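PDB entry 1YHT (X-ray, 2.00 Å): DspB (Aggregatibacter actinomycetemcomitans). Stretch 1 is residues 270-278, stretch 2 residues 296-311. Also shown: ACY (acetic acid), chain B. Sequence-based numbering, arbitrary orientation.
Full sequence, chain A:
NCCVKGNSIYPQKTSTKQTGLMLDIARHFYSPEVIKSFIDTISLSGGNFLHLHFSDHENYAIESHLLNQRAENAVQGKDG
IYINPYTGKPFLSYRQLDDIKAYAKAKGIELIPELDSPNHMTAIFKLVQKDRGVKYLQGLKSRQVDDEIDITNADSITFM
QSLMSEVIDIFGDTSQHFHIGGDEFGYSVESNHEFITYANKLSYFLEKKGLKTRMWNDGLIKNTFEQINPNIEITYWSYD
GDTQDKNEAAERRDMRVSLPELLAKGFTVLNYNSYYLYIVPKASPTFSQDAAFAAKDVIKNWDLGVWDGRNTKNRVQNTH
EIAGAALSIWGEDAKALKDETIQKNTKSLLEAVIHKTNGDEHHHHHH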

# COMPACT_ATOMS: atom_id res chain seq x y z
N LEU A 270 -4.39 0.44 11.90
CA LEU A 270 -3.28 -0.53 11.87
C LEU A 270 -1.97 0.23 11.91
O LEU A 270 -1.81 1.26 11.24
CB LEU A 270 -3.32 -1.42 10.61
CG LEU A 270 -4.44 -2.44 10.52
CD1 LEU A 270 -5.79 -1.76 10.16
CD2 LEU A 270 -4.11 -3.53 9.51
N ASN A 271 -1.03 -0.31 12.68
CA ASN A 271 0.23 0.32 12.90
C ASN A 271 1.22 -0.17 11.84
O ASN A 271 1.60 -1.32 11.80
CB ASN A 271 0.71 -0.03 14.32
CG ASN A 271 2.00 0.70 14.71
OD1 ASN A 271 2.58 1.44 13.92
ND2 ASN A 271 2.44 0.51 15.97
N TYR A 272 1.65 0.74 10.99
CA TYR A 272 2.61 0.44 9.94
C TYR A 272 3.97 1.08 10.23
O TYR A 272 4.82 1.14 9.35
CB TYR A 272 2.07 0.93 8.61
CG TYR A 272 1.18 -0.04 7.84
CD1 TYR A 272 0.03 -0.58 8.39
CD2 TYR A 272 1.47 -0.39 6.51
CE1 TYR A 272 -0.82 -1.43 7.66
CE2 TYR A 272 0.61 -1.22 5.78
CZ TYR A 272 -0.53 -1.75 6.36
OH TYR A 272 -1.43 -2.57 5.64
N ASN A 273 4.14 1.59 11.48
CA ASN A 273 5.37 2.33 11.94
C ASN A 273 6.57 2.11 11.05
O ASN A 273 7.18 1.05 11.11
CB ASN A 273 5.72 1.90 13.37
CG ASN A 273 6.92 2.66 13.96
OD1 ASN A 273 7.78 3.15 13.24
ND2 ASN A 273 6.97 2.73 15.28
N SER A 274 6.94 3.12 10.26
CA SER A 274 8.02 2.99 9.28
C SER A 274 9.38 2.72 9.93
O SER A 274 10.21 2.05 9.35
CB SER A 274 8.10 4.21 8.37
OG SER A 274 8.34 5.38 9.14
N TYR A 275 9.61 3.19 11.15
CA TYR A 275 10.91 2.89 11.75
C TYR A 275 11.19 1.40 11.93
O TYR A 275 12.28 0.95 11.58
CB TYR A 275 11.07 3.59 13.08
CG TYR A 275 12.47 3.45 13.63
CD1 TYR A 275 13.53 4.23 13.15
CD2 TYR A 275 12.74 2.51 14.60
CE1 TYR A 275 14.83 4.07 13.65
CE2 TYR A 275 14.02 2.36 15.12
CZ TYR A 275 15.04 3.16 14.66
OH TYR A 275 16.29 2.95 15.19
N TYR A 276 10.24 0.65 12.49
CA TYR A 276 10.42 -0.79 12.74
C TYR A 276 9.87 -1.72 11.65
O TYR A 276 10.28 -2.88 11.53
CB TYR A 276 9.72 -1.18 14.05
CG TYR A 276 10.47 -0.72 15.26
CD1 TYR A 276 11.69 -1.32 15.60
CD2 TYR A 276 9.99 0.34 16.05
CE1 TYR A 276 12.39 -0.91 16.70
CE2 TYR A 276 10.70 0.74 17.20
CZ TYR A 276 11.89 0.12 17.50
OH TYR A 276 12.63 0.51 18.59
N LEU A 277 8.89 -1.22 10.91
CA LEU A 277 8.07 -2.05 10.07
C LEU A 277 8.20 -1.80 8.58
O LEU A 277 7.56 -2.50 7.81
CB LEU A 277 6.61 -1.96 10.51
CG LEU A 277 6.32 -2.21 11.99
CD1 LEU A 277 4.87 -2.05 12.27
CD2 LEU A 277 6.77 -3.58 12.50
N TYR A 278 9.03 -0.84 8.18
CA TYR A 278 9.42 -0.70 6.76
C TYR A 278 10.79 -1.33 6.59
O TYR A 278 11.68 -1.12 7.42
CB TYR A 278 9.56 0.77 6.35
CG TYR A 278 8.28 1.47 5.99
CD1 TYR A 278 7.03 1.00 6.42
CD2 TYR A 278 8.32 2.66 5.27
CE1 TYR A 278 5.89 1.66 6.09
CE2 TYR A 278 7.16 3.34 4.98
CZ TYR A 278 5.96 2.83 5.36
OH TYR A 278 4.79 3.50 4.98
C ACY B . 4.21 5.66 2.25
O ACY B . 5.14 5.38 3.02
OXT ACY B . 4.33 6.46 1.29
CH3 ACY B . 2.91 4.97 2.48
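Stretch 2 296-311: KDVIKNWDLGVWDGRN

Stretch 2 begins as the last turns of a helix, residues 296 to 301, and then runs on as a looped segment with two tight turns. Asp303 to Val306 form a type I beta turn, closed by Val306 N to Asp303 O at 3.0 Å. Asp308 to Asn311 form a type II' turn, closed by Asn311 N to Asp308 O at 2.8 Å. Stretch 1 is the end of a strand, a short loop and a helical turn, 274 to 277. The two stretches bury 724 Å² between them, both sides summed.

The backbones come closest at the second turn. The CA atoms of Tyr275 and Gly309 are 4.7 Å apart, and those of Asn273 and Trp307 are 5.2 Å apart. Along this part both chains advance in the same sense, 273 to 275 beside 307 to 309. The helix of stretch 2 lies farther off, with Tyr276 CA 6.3 Å from Val298 CA.

Tyr276 covers the most surface. Its chi1 is m, and its ring fits into the space between the helix end and the turns. Trp302 CB lies over one face of the Tyr276 ring, 3.9 Å from its centroid. The two aromatic rings meet obliquely, with planes at 44° and Tyr276 CD2 3.4 Å from Trp302 CD1. Other neighbours fill in around the ring: Tyr276 CE2 is 4.1 Å from Val306 CG1, and Tyr276 CE1 is 3.8 Å from Asp297 OD2. Tyr276 OH is 3.6 Å from Asn301 CB. Val298 packs nearer the backbone, with its CG2 3.5 Å from Tyr276 O.

Asn271 ties the loop to the strand end. Its side chain is t at chi1 and points toward stretch 2. Both hydrogens of the amide are used: Asn271 ND2 donates to Leu304 O at 2.9 Å and to Val306 O at 2.8 Å. The turn at 303 to 306 is thereby held by two of its own carbonyls. Asn271 OD1 accepts from Asn273 N at 2.9 Å, which steadies the amide from within stretch 1. Trp302 NE1 also donates to Val306 O, at 3.0 Å.

Asn273 repeats the pattern one step further along. Asn273 ND2 donates to Gly309 O at 2.7 Å and to Val306 O at 3.3 Å. Asn273 OD1 caps the helix by accepting from Tyr275 N at 2.8 Å, a weak bond. One side chain thus serves both the helix start and the second turn. Gly309 has a positive phi of 51°, which by itself favours glycine; its CA lies 3.5 Å from Tyr275 CB.

The remaining contacts flank these. Leu277 CD2 sits over the six-membered ring of Trp302, 3.9 Å from its centroid. Arg310 CB covers one face of the Tyr275 ring at 3.7 Å from the centroid, and Arg310 NH1 donates to Tyr275 OH at 2.8 Å. This last pair is exposed.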

# COMPACT_ATOMS: atom_id res chain seq x y z
N LYS A 296 15.59 -9.30 14.84
CA LYS A 296 15.92 -9.35 16.26
C LYS A 296 15.57 -8.03 16.94
O LYS A 296 15.10 -8.01 18.07
CB LYS A 296 17.40 -9.70 16.46
CG LYS A 296 17.67 -11.17 16.23
CD LYS A 296 19.14 -11.47 16.10
CE LYS A 296 19.38 -13.00 16.14
NZ LYS A 296 20.79 -13.31 16.53
N ASP A 297 15.77 -6.94 16.21
CA ASP A 297 15.51 -5.58 16.70
C ASP A 297 14.01 -5.39 16.97
O ASP A 297 13.63 -4.89 18.03
CB ASP A 297 16.08 -4.55 15.71
CG ASP A 297 16.01 -3.09 16.23
OD1 ASP A 297 16.32 -2.86 17.40
OD2 ASP A 297 15.68 -2.20 15.42
N VAL A 298 13.16 -5.85 16.06
CA VAL A 298 11.71 -5.84 16.29
C VAL A 298 11.34 -6.72 17.50
O VAL A 298 10.55 -6.34 18.35
CB VAL A 298 10.98 -6.32 15.00
CG1 VAL A 298 9.50 -6.70 15.26
CG2 VAL A 298 11.13 -5.24 13.93
N ILE A 299 11.93 -7.89 17.59
CA ILE A 299 11.62 -8.78 18.70
C ILE A 299 11.98 -8.13 20.05
O ILE A 299 11.18 -8.18 21.00
CB ILE A 299 12.36 -10.12 18.54
CG1 ILE A 299 11.73 -10.94 17.39
CG2 ILE A 299 12.37 -10.93 19.85
CD1 ILE A 299 12.65 -11.91 16.78
N LYS A 300 13.16 -7.54 20.12
CA LYS A 300 13.68 -6.95 21.38
C LYS A 300 12.98 -5.64 21.76
O LYS A 300 12.63 -5.44 22.93
CB LYS A 300 15.16 -6.69 21.18
CG LYS A 300 15.93 -6.15 22.38
CD LYS A 300 16.69 -7.23 23.11
CE LYS A 300 17.96 -6.66 23.75
NZ LYS A 300 17.69 -5.44 24.51
N ASN A 301 12.74 -4.80 20.75
CA ASN A 301 12.45 -3.37 20.93
C ASN A 301 11.09 -2.89 20.42
O ASN A 301 10.64 -1.82 20.81
CB ASN A 301 13.56 -2.51 20.27
CG ASN A 301 14.95 -2.84 20.79
OD1 ASN A 301 15.85 -3.22 20.03
ND2 ASN A 301 15.14 -2.71 22.07
N TRP A 302 10.43 -3.63 19.53
CA TRP A 302 9.13 -3.18 19.04
C TRP A 302 7.97 -3.84 19.76
O TRP A 302 8.04 -5.03 20.13
CB TRP A 302 8.99 -3.35 17.52
CG TRP A 302 7.69 -2.78 17.04
CD1 TRP A 302 7.32 -1.47 16.98
CD2 TRP A 302 6.55 -3.54 16.61
NE1 TRP A 302 6.02 -1.36 16.51
CE2 TRP A 302 5.54 -2.61 16.27
CE3 TRP A 302 6.32 -4.90 16.42
CZ2 TRP A 302 4.31 -3.02 15.78
CZ3 TRP A 302 5.07 -5.30 15.97
CH2 TRP A 302 4.07 -4.35 15.69
N ASP A 303 6.91 -3.08 20.00
CA ASP A 303 5.62 -3.67 20.35
C ASP A 303 4.51 -2.89 19.68
O ASP A 303 4.73 -1.77 19.16
CB ASP A 303 5.37 -3.78 21.87
CG ASP A 303 5.22 -2.45 22.56
OD1 ASP A 303 4.13 -1.85 22.47
OD2 ASP A 303 6.20 -2.04 23.25
N LEU A 304 3.33 -3.48 19.68
CA LEU A 304 2.24 -2.94 18.85
C LEU A 304 1.88 -1.47 19.19
O LEU A 304 1.38 -0.74 18.34
CB LEU A 304 1.01 -3.84 18.96
CG LEU A 304 -0.17 -3.45 18.08
CD1 LEU A 304 0.26 -3.48 16.55
CD2 LEU A 304 -1.37 -4.32 18.36
N GLY A 305 2.16 -1.05 20.42
CA GLY A 305 1.82 0.29 20.88
C GLY A 305 2.82 1.38 20.54
O GLY A 305 2.57 2.58 20.75
N VAL A 306 3.96 0.96 20.03
CA VAL A 306 4.97 1.84 19.60
C VAL A 306 4.64 2.18 18.17
O VAL A 306 4.81 1.33 17.28
CB VAL A 306 6.34 1.21 19.73
CG1 VAL A 306 7.45 2.16 19.18
CG2 VAL A 306 6.64 0.87 21.21
N TRP A 307 4.16 3.42 17.96
CA TRP A 307 3.66 3.87 16.63
C TRP A 307 4.45 5.02 16.06
O TRP A 307 4.48 5.18 14.85
CB TRP A 307 2.20 4.29 16.70
CG TRP A 307 2.00 5.46 17.60
CD1 TRP A 307 1.84 5.44 18.95
CD2 TRP A 307 1.95 6.84 17.21
NE1 TRP A 307 1.70 6.72 19.43
CE2 TRP A 307 1.75 7.60 18.38
CE3 TRP A 307 2.05 7.50 15.99
CZ2 TRP A 307 1.67 8.99 18.37
CZ3 TRP A 307 1.97 8.89 15.98
CH2 TRP A 307 1.78 9.62 17.16
N ASP A 308 5.08 5.84 16.91
CA ASP A 308 5.73 7.07 16.46
C ASP A 308 7.24 6.84 16.24
O ASP A 308 8.09 7.23 17.08
CB ASP A 308 5.43 8.24 17.41
CG ASP A 308 6.13 9.54 17.04
OD1 ASP A 308 6.55 9.74 15.88
OD2 ASP A 308 6.28 10.39 17.93
N GLY A 309 7.55 6.22 15.10
CA GLY A 309 8.93 5.85 14.78
C GLY A 309 9.53 5.08 15.94
O GLY A 309 8.88 4.18 16.50
N ARG A 310 10.76 5.43 16.32
CA ARG A 310 11.37 4.84 17.54
C ARG A 310 10.96 5.47 18.85
O ARG A 310 11.42 4.99 19.90
CB ARG A 310 12.90 4.75 17.46
CG ARG A 310 13.65 6.01 17.04
CD ARG A 310 15.18 5.82 17.28
NE ARG A 310 15.44 5.30 18.63
CZ ARG A 310 16.07 4.15 18.92
NH1 ARG A 310 16.55 3.39 17.95
NH2 ARG A 310 16.22 3.78 20.20
N ASN A 311 10.08 6.47 18.83
CA ASN A 311 9.70 7.21 20.04
C ASN A 311 8.78 6.42 20.96
O ASN A 311 7.74 5.92 20.54
CB ASN A 311 9.08 8.59 19.65
CG ASN A 311 8.62 9.42 20.87
OD1 ASN A 311 9.02 9.18 22.03
ND2 ASN A 311 7.78 10.43 20.60